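PDB 3CM6: 3'-5' exonuclease crn-4 from Caenorhabditis elegans, which digests RNA and DNA from the 3' end, preferring single-stranded RNA, and takes part in apoptotic DNA degradation. Local coordinates for residues H15-T20 / G260-E265; T20-D25 / F116-D121; L24-T29 / R123-R128; A45-D50 / D193-I198. All coordinates share one frame; numbering follows the deposited sequence.

Contact 1: H15-T20 / G260-E265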
loop_
_atom_site.group_PDB
_atom_site.type_symbol
_atom_site.label_atom_id
_atom_site.label_comp_id
_atom_site.label_asym_id
_atom_site.label_seq_id
_atom_site.Cartn_x
_atom_site.Cartn_y
_atom_site.Cartn_z
ATOM N N HIS B 15 10.615 -33.010 28.746
ATOM C CA HIS B 15 11.794 -32.487 28.102
ATOM C C HIS B 15 11.705 -30.987 27.996
ATOM O O HIS B 15 12.721 -30.291 27.919
ATOM C CB HIS B 15 11.871 -33.064 26.704
ATOM C CG HIS B 15 12.055 -34.545 26.686
ATOM N ND1 HIS B 15 13.176 -35.159 27.205
ATOM C CD2 HIS B 15 11.258 -35.533 26.224
ATOM C CE1 HIS B 15 13.058 -36.466 27.066
ATOM N NE2 HIS B 15 11.903 -36.719 26.473
ATOM N N CYS B 16 10.474 -30.499 27.995
ATOM C CA CYS B 16 10.232 -29.099 27.787
ATOM C C CYS B 16 10.293 -28.390 29.114
ATOM O O CYS B 16 9.459 -28.639 29.972
ATOM C CB CYS B 16 8.876 -28.867 27.126
ATOM S SG CYS B 16 8.599 -27.136 26.860
ATOM N N PRO B 17 11.253 -27.473 29.268
ATOM C CA PRO B 17 11.485 -26.841 30.572
ATOM C C PRO B 17 10.486 -25.716 30.889
ATOM O O PRO B 17 10.512 -25.173 31.983
ATOM C CB PRO B 17 12.904 -26.282 30.438
ATOM C CG PRO B 17 13.066 -26.016 28.930
ATOM C CD PRO B 17 12.149 -26.958 28.208
ATOM N N PHE B 18 9.619 -25.366 29.943
ATOM C CA PHE B 18 8.639 -24.283 30.162
ATOM C C PHE B 18 7.328 -24.863 30.645
ATOM O O PHE B 18 6.993 -25.969 30.294
ATOM C CB PHE B 18 8.399 -23.468 28.877
ATOM C CG PHE B 18 9.635 -22.862 28.310
ATOM C CD1 PHE B 18 10.130 -21.663 28.820
ATOM C CD2 PHE B 18 10.317 -23.490 27.283
ATOM C CE1 PHE B 18 11.292 -21.095 28.313
ATOM C CE2 PHE B 18 11.495 -22.937 26.761
ATOM C CZ PHE B 18 11.981 -21.739 27.281
ATOM N N ASP B 19 6.594 -24.119 31.459
ATOM C CA ASP B 19 5.268 -24.555 31.897
ATOM C C ASP B 19 4.212 -24.271 30.847
ATOM O O ASP B 19 3.212 -24.979 30.753
ATOM C CB ASP B 19 4.875 -23.873 33.207
ATOM C CG ASP B 19 5.827 -24.214 34.348
ATOM O OD1 ASP B 19 6.198 -25.432 34.489
ATOM O OD2 ASP B 19 6.211 -23.251 35.090
ATOM N N THR B 20 4.413 -23.215 30.068
ATOM C CA THR B 20 3.453 -22.896 29.039
ATOM C C THR B 20 4.136 -22.395 27.767
ATOM O O THR B 20 5.037 -21.566 27.839
ATOM C CB THR B 20 2.279 -22.001 29.571
ATOM O OG1 THR B 20 1.856 -21.087 28.555
ATOM C CG2 THR B 20 2.674 -21.234 30.781
ATOM N N GLY B 260 20.620 -29.404 24.660
ATOM C CA GLY B 260 21.323 -29.650 25.913
ATOM C C GLY B 260 21.978 -28.417 26.493
ATOM O O GLY B 260 22.201 -28.340 27.705
ATOM N N ASP B 261 22.275 -27.434 25.648
ATOM C CA ASP B 261 22.982 -26.251 26.106
ATOM C C ASP B 261 22.048 -25.125 26.512
ATOM O O ASP B 261 22.510 -24.096 27.006
ATOM C CB ASP B 261 23.967 -25.751 25.037
ATOM C CG ASP B 261 24.937 -26.828 24.574
ATOM O OD1 ASP B 261 25.337 -27.686 25.405
ATOM O OD2 ASP B 261 25.296 -26.817 23.373
ATOM N N PHE B 262 20.744 -25.291 26.303
ATOM C CA PHE B 262 19.824 -24.224 26.685
ATOM C C PHE B 262 19.569 -24.223 28.176
ATOM O O PHE B 262 19.471 -25.271 28.781
ATOM C CB PHE B 262 18.478 -24.271 25.937
ATOM C CG PHE B 262 17.523 -23.204 26.397
ATOM C CD1 PHE B 262 17.764 -21.859 26.085
ATOM C CD2 PHE B 262 16.437 -23.521 27.217
ATOM C CE1 PHE B 262 16.908 -20.848 26.552
ATOM C CE2 PHE B 262 15.577 -22.520 27.690
ATOM C CZ PHE B 262 15.802 -21.191 27.354
ATOM N N ARG B 263 19.444 -23.033 28.754
ATOM C CA ARG B 263 19.094 -22.875 30.167
ATOM C C ARG B 263 18.100 -21.743 30.290
ATOM O O ARG B 263 18.228 -20.732 29.611
ATOM C CB ARG B 263 20.336 -22.524 30.996
ATOM C CG ARG B 263 21.433 -23.570 31.023
ATOM C CD ARG B 263 20.994 -24.873 31.735
ATOM N NE ARG B 263 22.128 -25.786 31.866
ATOM C CZ ARG B 263 22.598 -26.563 30.889
ATOM N NH1 ARG B 263 22.022 -26.570 29.689
ATOM N NH2 ARG B 263 23.653 -27.336 31.117
ATOM N N LEU B 264 17.119 -21.910 31.171
ATOM C CA LEU B 264 16.108 -20.899 31.420
ATOM C C LEU B 264 16.710 -19.569 31.834
ATOM O O LEU B 264 16.166 -18.521 31.515
ATOM C CB LEU B 264 15.158 -21.366 32.517
ATOM C CG LEU B 264 14.355 -22.639 32.289
ATOM C CD1 LEU B 264 13.737 -23.077 33.611
ATOM C CD2 LEU B 264 13.273 -22.386 31.238
ATOM N N GLU B 265 17.830 -19.609 32.554
ATOM C CA GLU B 265 18.462 -18.392 33.062
ATOM C C GLU B 265 19.093 -17.522 31.967
ATOM O O GLU B 265 19.479 -16.377 32.234
ATOM C CB GLU B 265 19.459 -18.692 34.198
ATOM C CG GLU B 265 20.181 -20.036 34.111
ATOM C CD GLU B 265 19.302 -21.222 34.554
ATOM O OE1 GLU B 265 18.518 -21.093 35.535
ATOM O OE2 GLU B 265 19.409 -22.291 33.915
#

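Contact 2: T20-D25 / F116-D121. With ER3 (erbium (III) ion), chain F.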
loop_
_atom_site.group_PDB
_atom_site.type_symbol
_atom_site.label_atom_id
_atom_site.label_comp_id
_atom_site.label_asym_id
_atom_site.label_seq_id
_atom_site.Cartn_x
_atom_site.Cartn_y
_atom_site.Cartn_z
ATOM N N THR B 20 4.413 -23.215 30.068
ATOM C CA THR B 20 3.453 -22.896 29.039
ATOM C C THR B 20 4.136 -22.395 27.767
ATOM O O THR B 20 5.037 -21.566 27.839
ATOM C CB THR B 20 2.279 -22.001 29.571
ATOM O OG1 THR B 20 1.856 -21.087 28.555
ATOM C CG2 THR B 20 2.674 -21.234 30.781
ATOM N N LEU B 21 3.732 -22.954 26.621
ATOM C CA LEU B 21 4.243 -22.535 25.313
ATOM C C LEU B 21 3.169 -21.765 24.591
ATOM O O LEU B 21 1.999 -22.168 24.581
ATOM C CB LEU B 21 4.680 -23.734 24.462
ATOM C CG LEU B 21 5.843 -24.588 24.998
ATOM C CD1 LEU B 21 6.123 -25.811 24.127
ATOM C CD2 LEU B 21 7.105 -23.770 25.188
ATOM N N LEU B 22 3.558 -20.641 23.997
ATOM C CA LEU B 22 2.603 -19.799 23.285
ATOM C C LEU B 22 2.847 -19.907 21.793
ATOM O O LEU B 22 3.896 -19.507 21.302
ATOM C CB LEU B 22 2.692 -18.345 23.751
ATOM C CG LEU B 22 2.334 -18.037 25.216
ATOM C CD1 LEU B 22 2.488 -16.524 25.535
ATOM C CD2 LEU B 22 0.940 -18.527 25.571
ATOM N N ILE B 23 1.890 -20.486 21.081
ATOM C CA ILE B 23 2.028 -20.633 19.650
ATOM C C ILE B 23 1.682 -19.270 19.066
ATOM O O ILE B 23 0.615 -18.704 19.357
ATOM C CB ILE B 23 1.122 -21.757 19.072
ATOM C CG1 ILE B 23 1.660 -23.157 19.406
ATOM C CG2 ILE B 23 1.054 -21.641 17.578
ATOM C CD1 ILE B 23 1.483 -23.587 20.885
ATOM N N LEU B 24 2.597 -18.739 18.267
ATOM C CA LEU B 24 2.469 -17.394 17.762
ATOM C C LEU B 24 2.451 -17.378 16.249
ATOM O O LEU B 24 3.120 -18.187 15.581
ATOM C CB LEU B 24 3.603 -16.511 18.266
ATOM C CG LEU B 24 3.621 -15.084 17.706
ATOM C CD1 LEU B 24 2.977 -14.117 18.687
ATOM C CD2 LEU B 24 5.035 -14.665 17.430
ATOM N N ASP B 25 1.675 -16.444 15.717
ATOM C CA ASP B 25 1.642 -16.231 14.300
ATOM C C ASP B 25 1.220 -14.816 13.919
ATOM O O ASP B 25 0.282 -14.256 14.495
ATOM C CB ASP B 25 0.715 -17.229 13.653
ATOM C CG ASP B 25 0.887 -17.262 12.178
ATOM O OD1 ASP B 25 2.035 -17.459 11.724
ATOM O OD2 ASP B 25 -0.110 -17.066 11.474
ATOM N N PHE B 116 7.724 -19.145 30.044
ATOM C CA PHE B 116 6.973 -19.454 28.843
ATOM C C PHE B 116 7.852 -19.128 27.654
ATOM O O PHE B 116 8.808 -18.342 27.766
ATOM C CB PHE B 116 5.633 -18.693 28.780
ATOM C CG PHE B 116 5.769 -17.217 28.557
ATOM C CD1 PHE B 116 5.764 -16.337 29.635
ATOM C CD2 PHE B 116 5.903 -16.700 27.273
ATOM C CE1 PHE B 116 5.894 -14.947 29.439
ATOM C CE2 PHE B 116 6.044 -15.327 27.061
ATOM C CZ PHE B 116 6.036 -14.453 28.150
ATOM N N ALA B 117 7.550 -19.742 26.519
ATOM C CA ALA B 117 8.278 -19.430 25.299
ATOM C C ALA B 117 7.336 -19.440 24.095
ATOM O O ALA B 117 6.319 -20.135 24.073
ATOM C CB ALA B 117 9.470 -20.415 25.100
ATOM N N PHE B 118 7.676 -18.652 23.098
ATOM C CA PHE B 118 6.916 -18.660 21.880
ATOM C C PHE B 118 7.339 -19.756 20.922
ATOM O O PHE B 118 8.534 -20.056 20.771
ATOM C CB PHE B 118 7.010 -17.304 21.203
ATOM C CG PHE B 118 6.202 -16.258 21.879
ATOM C CD1 PHE B 118 4.818 -16.252 21.751
ATOM C CD2 PHE B 118 6.818 -15.277 22.649
ATOM C CE1 PHE B 118 4.060 -15.281 22.371
ATOM C CE2 PHE B 118 6.068 -14.306 23.277
ATOM C CZ PHE B 118 4.677 -14.310 23.141
ATOM N N VAL B 119 6.338 -20.325 20.265
ATOM C CA VAL B 119 6.551 -21.370 19.288
ATOM C C VAL B 119 6.067 -20.843 17.956
ATOM O O VAL B 119 4.919 -20.416 17.834
ATOM C CB VAL B 119 5.792 -22.665 19.675
ATOM C CG1 VAL B 119 5.940 -23.758 18.596
ATOM C CG2 VAL B 119 6.264 -23.162 21.056
ATOM N N CYS B 120 6.957 -20.873 16.969
ATOM C CA CYS B 120 6.668 -20.443 15.617
ATOM C C CYS B 120 6.993 -21.551 14.636
ATOM O O CYS B 120 7.740 -22.464 14.957
ATOM C CB CYS B 120 7.501 -19.225 15.281
ATOM S SG CYS B 120 7.201 -17.849 16.401
ATOM N N ASP B 121 6.448 -21.448 13.429
ATOM C CA ASP B 121 6.686 -22.428 12.415
ATOM C C ASP B 121 7.918 -22.176 11.563
ATOM O O ASP B 121 8.257 -23.022 10.724
ATOM C CB ASP B 121 5.434 -22.619 11.555
ATOM C CG ASP B 121 5.237 -21.527 10.525
ATOM O OD1 ASP B 121 4.932 -21.896 9.377
ATOM O OD2 ASP B 121 5.349 -20.321 10.826
HETATM ER ER ER3 F . 1.344 -17.707 8.972
HETATM O O HOH W 1 4.317 -17.843 10.232
#

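Contact 3: L24-T29 / R123-R128. With ER3 (erbium (III) ion), chain F.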
loop_
_atom_site.group_PDB
_atom_site.type_symbol
_atom_site.label_atom_id
_atom_site.label_comp_id
_atom_site.label_asym_id
_atom_site.label_seq_id
_atom_site.Cartn_x
_atom_site.Cartn_y
_atom_site.Cartn_z
ATOM N N LEU B 24 2.597 -18.739 18.267
ATOM C CA LEU B 24 2.469 -17.394 17.762
ATOM C C LEU B 24 2.451 -17.378 16.249
ATOM O O LEU B 24 3.120 -18.187 15.581
ATOM C CB LEU B 24 3.603 -16.511 18.266
ATOM C CG LEU B 24 3.621 -15.084 17.706
ATOM C CD1 LEU B 24 2.977 -14.117 18.687
ATOM C CD2 LEU B 24 5.035 -14.665 17.430
ATOM N N ASP B 25 1.675 -16.444 15.717
ATOM C CA ASP B 25 1.642 -16.231 14.300
ATOM C C ASP B 25 1.220 -14.816 13.919
ATOM O O ASP B 25 0.282 -14.256 14.495
ATOM C CB ASP B 25 0.715 -17.229 13.653
ATOM C CG ASP B 25 0.887 -17.262 12.178
ATOM O OD1 ASP B 25 2.035 -17.459 11.724
ATOM O OD2 ASP B 25 -0.110 -17.066 11.474
ATOM N N PHE B 26 1.947 -14.252 12.958
ATOM C CA PHE B 26 1.672 -12.933 12.425
ATOM C C PHE B 26 1.264 -13.041 10.960
ATOM O O PHE B 26 1.786 -13.879 10.211
ATOM C CB PHE B 26 2.918 -12.050 12.486
ATOM C CG PHE B 26 3.323 -11.599 13.873
ATOM C CD1 PHE B 26 2.451 -10.884 14.684
ATOM C CD2 PHE B 26 4.626 -11.836 14.335
ATOM C CE1 PHE B 26 2.861 -10.450 15.943
ATOM C CE2 PHE B 26 5.038 -11.412 15.591
ATOM C CZ PHE B 26 4.169 -10.717 16.396
ATOM N N GLU B 27 0.337 -12.198 10.543
ATOM C CA GLU B 27 0.152 -11.979 9.118
ATOM C C GLU B 27 0.536 -10.540 8.815
ATOM O O GLU B 27 0.376 -9.650 9.678
ATOM C CB GLU B 27 -1.287 -12.286 8.674
ATOM C CG GLU B 27 -1.739 -13.759 8.850
ATOM C CD GLU B 27 -0.785 -14.806 8.256
ATOM O OE1 GLU B 27 0.022 -14.492 7.333
ATOM O OE2 GLU B 27 -0.854 -15.979 8.722
ATOM N N THR B 28 1.056 -10.307 7.606
ATOM C CA THR B 28 1.576 -8.972 7.257
ATOM C C THR B 28 1.030 -8.449 5.940
ATOM O O THR B 28 0.590 -9.218 5.076
ATOM C CB THR B 28 3.145 -8.944 7.153
ATOM O OG1 THR B 28 3.573 -9.747 6.045
ATOM C CG2 THR B 28 3.809 -9.459 8.416
ATOM N N THR B 29 1.103 -7.134 5.775
ATOM C CA THR B 29 0.964 -6.529 4.464
ATOM C C THR B 29 2.038 -7.137 3.573
ATOM O O THR B 29 3.128 -7.481 4.055
ATOM C CB THR B 29 1.207 -5.025 4.510
ATOM O OG1 THR B 29 2.536 -4.773 4.991
ATOM C CG2 THR B 29 0.222 -4.347 5.409
ATOM N N ARG B 123 11.714 -19.113 11.350
ATOM C CA ARG B 123 12.344 -17.898 11.873
ATOM C C ARG B 123 11.632 -16.590 11.498
ATOM O O ARG B 123 11.969 -15.541 12.052
ATOM C CB ARG B 123 13.836 -17.821 11.486
ATOM C CG ARG B 123 14.119 -17.677 9.989
ATOM C CD ARG B 123 15.613 -17.685 9.637
ATOM N NE ARG B 123 16.341 -18.764 10.329
ATOM C CZ ARG B 123 17.670 -18.840 10.438
ATOM N NH1 ARG B 123 18.440 -17.901 9.908
ATOM N NH2 ARG B 123 18.231 -19.852 11.090
ATOM N N GLN B 124 10.672 -16.630 10.574
ATOM C CA GLN B 124 10.137 -15.377 9.994
ATOM C C GLN B 124 9.401 -14.473 10.982
ATOM O O GLN B 124 9.543 -13.247 10.939
ATOM C CB GLN B 124 9.238 -15.624 8.756
ATOM C CG GLN B 124 9.861 -16.388 7.561
ATOM C CD GLN B 124 11.122 -15.722 7.018
ATOM O OE1 GLN B 124 11.172 -14.502 6.870
ATOM N NE2 GLN B 124 12.153 -16.522 6.736
ATOM N N ASP B 125 8.615 -15.070 11.865
ATOM C CA ASP B 125 7.692 -14.312 12.680
ATOM C C ASP B 125 8.428 -13.377 13.657
ATOM O O ASP B 125 8.030 -12.191 13.845
ATOM C CB ASP B 125 6.745 -15.248 13.447
ATOM C CG ASP B 125 5.867 -16.107 12.527
ATOM O OD1 ASP B 125 4.675 -15.794 12.379
ATOM O OD2 ASP B 125 6.359 -17.128 11.977
ATOM N N LEU B 126 9.488 -13.900 14.281
ATOM C CA LEU B 126 10.200 -13.146 15.303
ATOM C C LEU B 126 11.459 -12.464 14.797
ATOM O O LEU B 126 11.695 -11.295 15.110
ATOM C CB LEU B 126 10.439 -13.984 16.567
ATOM C CG LEU B 126 9.168 -14.376 17.351
ATOM C CD1 LEU B 126 9.493 -15.133 18.615
ATOM C CD2 LEU B 126 8.332 -13.145 17.705
ATOM N N TRP B 127 12.250 -13.158 13.985
ATOM C CA TRP B 127 13.486 -12.561 13.496
ATOM C C TRP B 127 13.176 -11.410 12.527
ATOM O O TRP B 127 13.733 -10.322 12.661
ATOM C CB TRP B 127 14.418 -13.604 12.858
ATOM C CG TRP B 127 15.374 -12.988 11.848
ATOM C CD1 TRP B 127 16.463 -12.223 12.131
ATOM C CD2 TRP B 127 15.293 -13.054 10.411
ATOM N NE1 TRP B 127 17.068 -11.813 10.972
ATOM C CE2 TRP B 127 16.377 -12.310 9.900
ATOM C CE3 TRP B 127 14.415 -13.669 9.510
ATOM C CZ2 TRP B 127 16.608 -12.153 8.505
ATOM C CZ3 TRP B 127 14.649 -13.523 8.128
ATOM C CH2 TRP B 127 15.731 -12.775 7.644
ATOM N N ARG B 128 12.285 -11.639 11.564
ATOM C CA ARG B 128 11.995 -10.601 10.578
ATOM C C ARG B 128 10.817 -9.709 10.980
ATOM O O ARG B 128 10.975 -8.490 11.168
ATOM C CB ARG B 128 11.791 -11.188 9.173
ATOM C CG ARG B 128 11.673 -10.106 8.093
ATOM C CD ARG B 128 11.652 -10.674 6.664
ATOM N NE ARG B 128 10.605 -11.687 6.516
ATOM C CZ ARG B 128 9.309 -11.427 6.325
ATOM N NH1 ARG B 128 8.856 -10.177 6.230
ATOM N NH2 ARG B 128 8.461 -12.428 6.212
HETATM ER ER ER3 F . 1.344 -17.707 8.972
#

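Contact 4: A45-D50 / D193-I198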
loop_
_atom_site.group_PDB
_atom_site.type_symbol
_atom_site.label_atom_id
_atom_site.label_comp_id
_atom_site.label_asym_id
_atom_site.label_seq_id
_atom_site.Cartn_x
_atom_site.Cartn_y
_atom_site.Cartn_z
ATOM N N ALA B 45 -1.925 -13.356 16.334
ATOM C CA ALA B 45 -2.640 -14.529 16.873
ATOM C C ALA B 45 -1.780 -15.419 17.772
ATOM O O ALA B 45 -0.649 -15.783 17.417
ATOM C CB ALA B 45 -3.216 -15.349 15.751
ATOM N N ILE B 46 -2.321 -15.767 18.935
ATOM C CA ILE B 46 -1.619 -16.636 19.895
ATOM C C ILE B 46 -2.597 -17.619 20.511
ATOM O O ILE B 46 -3.731 -17.252 20.804
ATOM C CB ILE B 46 -0.970 -15.851 21.051
ATOM C CG1 ILE B 46 -0.084 -14.727 20.531
ATOM C CG2 ILE B 46 -0.149 -16.784 21.942
ATOM C CD1 ILE B 46 0.371 -13.793 21.610
ATOM N N VAL B 47 -2.149 -18.866 20.673
ATOM C CA VAL B 47 -2.873 -19.913 21.397
ATOM C C VAL B 47 -1.909 -20.553 22.389
ATOM O O VAL B 47 -0.748 -20.831 22.056
ATOM C CB VAL B 47 -3.424 -21.015 20.465
ATOM C CG1 VAL B 47 -4.441 -21.872 21.187
ATOM C CG2 VAL B 47 -4.116 -20.403 19.322
ATOM N N ALA B 48 -2.404 -20.793 23.603
ATOM C CA ALA B 48 -1.600 -21.373 24.677
ATOM C C ALA B 48 -1.581 -22.907 24.645
ATOM O O ALA B 48 -2.524 -23.532 24.175
ATOM C CB ALA B 48 -2.080 -20.863 26.021
ATOM N N TYR B 49 -0.478 -23.485 25.117
ATOM C CA TYR B 49 -0.325 -24.931 25.307
ATOM C C TYR B 49 0.198 -25.163 26.706
ATOM O O TYR B 49 1.190 -24.544 27.106
ATOM C CB TYR B 49 0.660 -25.504 24.296
ATOM C CG TYR B 49 1.043 -26.947 24.537
ATOM C CD1 TYR B 49 0.230 -27.991 24.076
ATOM C CD2 TYR B 49 2.228 -27.272 25.203
ATOM C CE1 TYR B 49 0.572 -29.321 24.294
ATOM C CE2 TYR B 49 2.579 -28.590 25.422
ATOM C CZ TYR B 49 1.748 -29.616 24.966
ATOM O OH TYR B 49 2.097 -30.932 25.177
ATOM N N ASP B 50 -0.490 -26.028 27.450
ATOM C CA ASP B 50 -0.148 -26.353 28.839
ATOM C C ASP B 50 0.857 -27.492 28.789
ATOM O O ASP B 50 0.521 -28.596 28.380
ATOM C CB ASP B 50 -1.419 -26.757 29.610
ATOM C CG ASP B 50 -1.177 -27.039 31.106
ATOM O OD1 ASP B 50 -2.110 -26.797 31.895
ATOM O OD2 ASP B 50 -0.095 -27.524 31.512
ATOM N N ASP B 193 -5.808 -20.153 12.491
ATOM C CA ASP B 193 -5.810 -21.512 11.976
ATOM C C ASP B 193 -4.390 -22.057 11.879
ATOM O O ASP B 193 -4.172 -23.256 12.053
ATOM C CB ASP B 193 -6.520 -21.579 10.619
ATOM C CG ASP B 193 -8.043 -21.582 10.759
ATOM O OD1 ASP B 193 -8.544 -21.791 11.884
ATOM O OD2 ASP B 193 -8.746 -21.387 9.744
ATOM N N ASP B 194 -3.438 -21.167 11.599
ATOM C CA ASP B 194 -2.026 -21.502 11.614
ATOM C C ASP B 194 -1.583 -21.897 13.033
ATOM O O ASP B 194 -0.892 -22.900 13.223
ATOM C CB ASP B 194 -1.192 -20.334 11.073
ATOM C CG ASP B 194 -1.248 -20.222 9.552
ATOM O OD1 ASP B 194 -1.794 -21.149 8.903
ATOM O OD2 ASP B 194 -0.755 -19.192 9.000
ATOM N N CYS B 195 -2.016 -21.116 14.018
ATOM C CA CYS B 195 -1.763 -21.418 15.413
ATOM C C CYS B 195 -2.269 -22.790 15.852
ATOM O O CYS B 195 -1.576 -23.487 16.594
ATOM C CB CYS B 195 -2.335 -20.335 16.319
ATOM S SG CYS B 195 -1.377 -18.806 16.295
ATOM N N LEU B 196 -3.459 -23.179 15.398
ATOM C CA LEU B 196 -4.056 -24.425 15.856
ATOM C C LEU B 196 -3.364 -25.608 15.191
ATOM O O LEU B 196 -3.176 -26.660 15.815
ATOM C CB LEU B 196 -5.590 -24.437 15.666
ATOM C CG LEU B 196 -6.374 -23.295 16.370
ATOM C CD1 LEU B 196 -7.844 -23.105 15.842
ATOM C CD2 LEU B 196 -6.345 -23.403 17.909
ATOM N N ASN B 197 -2.952 -25.431 13.940
ATOM C CA ASN B 197 -2.169 -26.453 13.271
ATOM C C ASN B 197 -0.831 -26.629 14.000
ATOM O O ASN B 197 -0.439 -27.753 14.344
ATOM C CB ASN B 197 -1.941 -26.114 11.798
ATOM C CG ASN B 197 -3.148 -26.435 10.917
ATOM O OD1 ASN B 197 -3.340 -27.577 10.501
ATOM N ND2 ASN B 197 -3.939 -25.418 10.593
ATOM N N ILE B 198 -0.154 -25.512 14.269
ATOM C CA ILE B 198 1.122 -25.575 14.948
ATOM C C ILE B 198 0.974 -26.225 16.332
ATOM O O ILE B 198 1.757 -27.123 16.680
ATOM C CB ILE B 198 1.820 -24.217 15.004
ATOM C CG1 ILE B 198 2.240 -23.789 13.590
ATOM C CG2 ILE B 198 3.062 -24.292 15.881
ATOM C CD1 ILE B 198 2.440 -22.288 13.438
#

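Contact 1: H15-T20 / G260-E265
F262, which meets F18 across this contact, also lends its backbone O to R263: NH1 of that guanidinium is shared by two carbonyls, 2.7 Å from G260 O and 3.0 Å from F262 O. Both oxygens lie close to the guanidinium plane, and the two bonds tie R263 back to G260 and F262, although NH1 stands above the F262 carbonyl plane, off its lone pairs. The contact itself is apolar. F262 swings its ring to the P17-F18 side, CG anti to the backbone N (chi1 177°), and its CE2 comes 3.7 Å from F18 CZ. The two rings meet rim to rim with planes 37° apart, neither lying over the other. P17 CG approaches the F262 ring at its edge, close to the plane. L264 joins through CD2, 4.2 Å from the centroid of the F18 ring as an off-centre CH-pi contact, and the same methyl is 4.0 Å from P17 CB. T213 touches P17 and F262, while V214 touches F18 and F262. Here the loop leading into strand 20-28 of the exonuclease fold is joined to the loop after strand 253-256 by a small hydrophobic cluster, away from the metal sites.

Contact 2: T20-D25 / F116-D121
L22 and F118 lie on the same face of two neighbouring parallel strands, and their side chains slant across one another: L22 CB is 3.6 Å from F118 CD1. With CG anti to its carbonyl carbon (chi1 -64°), L22 carries its CD1 methyl on to F116, 3.8 Å from CD2 of that ring. L24 CB comes up to the same F118 CD1, 3.7 Å away, obliquely to the ring, and L24 CD2 lies 4.0 Å from C120 SG. On the reverse face the pairing is aliphatic. I23 and V119 run side by side in the same direction, whereas L21 CB packs obliquely on V119 CG2 at 3.8 Å. The register rests on L22 N to A117 O, V119 N to L22 O and L24 N to V119 O, the first 2.8 Å long and nearly straight at 171°; A117 N to T20 O is weak. At the far end a water lies within hydrogen-bonding distance of both D25 OD1 (2.8 Å) and D121 OD2 (2.7 Å), beside the erbium ion. Helix 191-207 covers the I23 face, strand 41-50 flanks strand 20-28, and strand 147-150 flanks strand 116-120, its I149 bonded to F118 and C120.

Contact 3: L24-T29 / R123-R128
The F26 ring presents its edge to the helix: D125 O lies near the ring plane, 3.5 Å from F26 CD2, and L126 CD2 also comes in at the rim, while F44 meets the ring as well. The D125 carboxylate is turned 28° from the F26 ring. Within the helix, R128 NE holds Q124 OE1 in the guanidinium plane, 2.9 Å away. Across the contact there is one hydrogen bond, from F26 N to D125 OD1, 3.2 Å long with an angle of 162° at the hydrogen; the N-H meets the oxygen nearly along its C-O direction. D125 gets there with CG anti to its carbonyl carbon (chi1 -62°), aimed at the strand. Next to it, L24 CD2 packs on L126 CD2 at 3.6 Å. D25 and E27, both metal ligands, carry their carboxylates toward the erbium ion. D125, beside D25, occupies a position consistent with the remaining acidic residue of the DEDD exonuclease site, where strand and helix acids gather round the metal.

Contact 4: A45-D50 / D193-I198
A45 opens the contact with its backbone and its methyl group together, since C195 SG sits 3.3 Å from A45 O and 4.0 Å from A45 CB. The sulfur gets over the strand because it is anti to its own carbonyl carbon (chi1 -74°), pointing off the helix. I46 turns its side chain to the other face of the sheet, toward L22 and L24. V47 comes back to the helix and makes most of the apolar contacts: its CG2 methyl lies 3.5 Å from C195 CB and 4.0 Å from L196 CD2, with CG1 close to that same leucine methyl. V47 and L196 cross at about a right angle. Further along, Y49 packs on I206 of the same helix. N197 N and ND2 reach D193 O from opposite faces of its plane, the ND2 bond being 2.6 Å. The helix also carries D194, a metal ligand whose OD1 accepts from H189 N. Segment 193-198 of helix 191-207 runs at 28° to strand segment 45-50, over the part of the sheet where strand 41-50 lies between strands 20-28 and 55-67, with helix 172-179 against D194, N197 and I198.

Strand 20-28 ties the set together. Contact 2 pairs it with strand 116-120, contact 3 with helix 124-136, and contact 4 involves its other neighbour, strand 41-50. I23 N lies 2.8 Å from V47 O and D25 N 3.0 Å from A45 O, probable hydrogen bonds joining contacts 2 and 3 to contact 4. The centre of contact 4 is about 8 Å from that of contact 2 and 14 Å from that of contact 3. Acids of contacts 2, 3 and 4 converge on the metal site: D25 and E27 from the strand, D194 from helix 191-207. Contact 1 is about 23 Å from contact 3, centre to centre, yet its F18 CZ is 3.6 Å from A117 CB.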